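Local coordinates for protein inositol-1,4,5-trisphosphate 5-phosphatase 1 (Schizosaccharomyces pombe, PDB 1I9Z) that removes the 5-phosphate from soluble and lipid inositol phosphates, using magnesium, and so controls phosphoinositide levels in membrane trafficking and signalling, at residues 132-137 with 147-152. Numbering follows the deposited sequence.
Sequences GTVKKT and GAVAIR
An antiparallel beta hairpin forms the margin of one of the two sheets in this 5-phosphatase catalytic domain, whose fold is that of the DNase I-like family. Strand 132-136 is the last part of an outermost strand, and 147-152 runs back beside it at 173°, with strand 158-166 on its other flank. Four backbone hydrogen bonds join the pair. Thr133 and Ala150 exchange two: Thr133 N gives to Ala150 O, and Ala150 N returns a nearly straight bond (173° at the hydrogen) to Thr133 O at 2.9 Å. Lys135 and Ala148 repeat the ring; its shortest member, Ala148 N to Lys135 O at 2.7 Å, approaches from above the carbonyl plane, whereas the other three donors lie in plane. The alternate residues Gly147, Val149 and Ile151 make backbone hydrogen bonds with His166, Thr164 and Phe162 of strand 158-166, so both edges of the inner strand are paired. Among side chains, the guanidinium of buried Arg152 is held by His199 NE2 at NE, a salt bridge from NH1 to Asp154 OD1, and Asn129 O at NH2; Thr133 OG1 bonds weakly with Arg189 O.

Residue size follows the surroundings. The small methyls of Ala148 and Ala150 lie against Ile163 of the next strand, and that of Ala148 also meets Ile184 of helix 174-187. On the reverse face Val134 and Val149 lie side by side, CG1 to CG2 at 4.0 Å, and Val149 and Ile151 reach Leu115 of the other sheet, as in the family's beta sandwich. Gly147, at phi 158°, has backbone angles that a side chain would not tolerate, and a CB there would clash with Lys135 O. Thr137 CG2, anti to its own carbonyl carbon, lies unusually close to Gly147 CA, at 3.5 Å.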
# COMPACT_ATOMS: atom_id res chain seq x y z
N GLY A 132 -12.72 3.12 6.66
CA GLY A 132 -12.51 2.88 5.24
C GLY A 132 -13.26 3.89 4.41
O GLY A 132 -14.25 4.49 4.89
N THR A 133 -12.80 4.08 3.16
CA THR A 133 -13.53 4.96 2.26
C THR A 133 -13.14 4.66 0.80
O THR A 133 -12.29 3.79 0.53
CB THR A 133 -13.28 6.45 2.62
OG1 THR A 133 -14.21 7.27 1.90
CG2 THR A 133 -11.84 6.85 2.26
N VAL A 134 -13.79 5.32 -0.14
CA VAL A 134 -13.45 5.08 -1.55
C VAL A 134 -13.53 6.42 -2.24
O VAL A 134 -14.16 7.36 -1.70
CB VAL A 134 -14.50 4.14 -2.26
CG1 VAL A 134 -14.52 2.79 -1.55
CG2 VAL A 134 -15.92 4.84 -2.33
N LYS A 135 -12.94 6.51 -3.43
CA LYS A 135 -13.09 7.75 -4.21
C LYS A 135 -12.97 7.41 -5.68
O LYS A 135 -11.94 6.84 -6.14
CB LYS A 135 -12.01 8.79 -3.84
CG LYS A 135 -12.11 10.09 -4.71
CD LYS A 135 -13.33 10.90 -4.37
CE LYS A 135 -13.42 12.15 -5.29
NZ LYS A 135 -14.66 12.99 -5.02
N LYS A 136 -14.01 7.75 -6.45
CA LYS A 136 -13.94 7.52 -7.88
C LYS A 136 -13.13 8.65 -8.52
O LYS A 136 -13.03 9.80 -8.00
CB LYS A 136 -15.37 7.45 -8.49
CG LYS A 136 -16.08 8.78 -8.56
CD LYS A 136 -17.60 8.61 -8.87
CE LYS A 136 -17.86 8.03 -10.28
NZ LYS A 136 -17.38 8.92 -11.45
N THR A 137 -12.55 8.34 -9.67
CA THR A 137 -11.77 9.31 -10.41
C THR A 137 -12.79 10.02 -11.30
O THR A 137 -13.87 9.44 -11.67
CB THR A 137 -10.82 8.63 -11.39
OG1 THR A 137 -11.61 7.97 -12.40
CG2 THR A 137 -10.01 7.59 -10.72
N GLY A 147 -10.79 4.39 -9.85
CA GLY A 147 -10.84 5.00 -8.53
C GLY A 147 -9.98 4.34 -7.50
O GLY A 147 -9.07 3.54 -7.82
N ALA A 148 -10.27 4.66 -6.25
CA ALA A 148 -9.48 4.14 -5.14
C ALA A 148 -10.28 3.62 -3.99
O ALA A 148 -11.40 4.10 -3.74
CB ALA A 148 -8.54 5.28 -4.58
N VAL A 149 -9.70 2.64 -3.29
CA VAL A 149 -10.32 2.10 -2.05
C VAL A 149 -9.24 2.21 -0.98
O VAL A 149 -8.08 1.82 -1.22
CB VAL A 149 -10.71 0.61 -2.22
CG1 VAL A 149 -11.31 0.08 -0.90
CG2 VAL A 149 -11.74 0.50 -3.36
N ALA A 150 -9.61 2.74 0.18
CA ALA A 150 -8.66 2.90 1.26
C ALA A 150 -9.16 2.45 2.65
O ALA A 150 -10.37 2.58 2.98
CB ALA A 150 -8.20 4.43 1.31
N ILE A 151 -8.25 1.83 3.41
CA ILE A 151 -8.53 1.44 4.78
C ILE A 151 -7.32 1.89 5.65
O ILE A 151 -6.16 1.67 5.27
CB ILE A 151 -8.71 -0.08 4.88
CG1 ILE A 151 -10.01 -0.46 4.09
CG2 ILE A 151 -8.82 -0.47 6.37
CD1 ILE A 151 -10.07 -2.04 3.73
N ARG A 152 -7.60 2.51 6.79
CA ARG A 152 -6.57 2.97 7.70
C ARG A 152 -6.90 2.41 9.10
O ARG A 152 -8.02 1.94 9.37
CB ARG A 152 -6.50 4.50 7.71
CG ARG A 152 -7.79 5.27 8.31
CD ARG A 152 -7.87 5.29 9.86
NE ARG A 152 -6.67 5.93 10.43
CZ ARG A 152 -6.23 5.78 11.69
NH1 ARG A 152 -5.09 6.40 12.04
NH2 ARG A 152 -6.91 5.07 12.60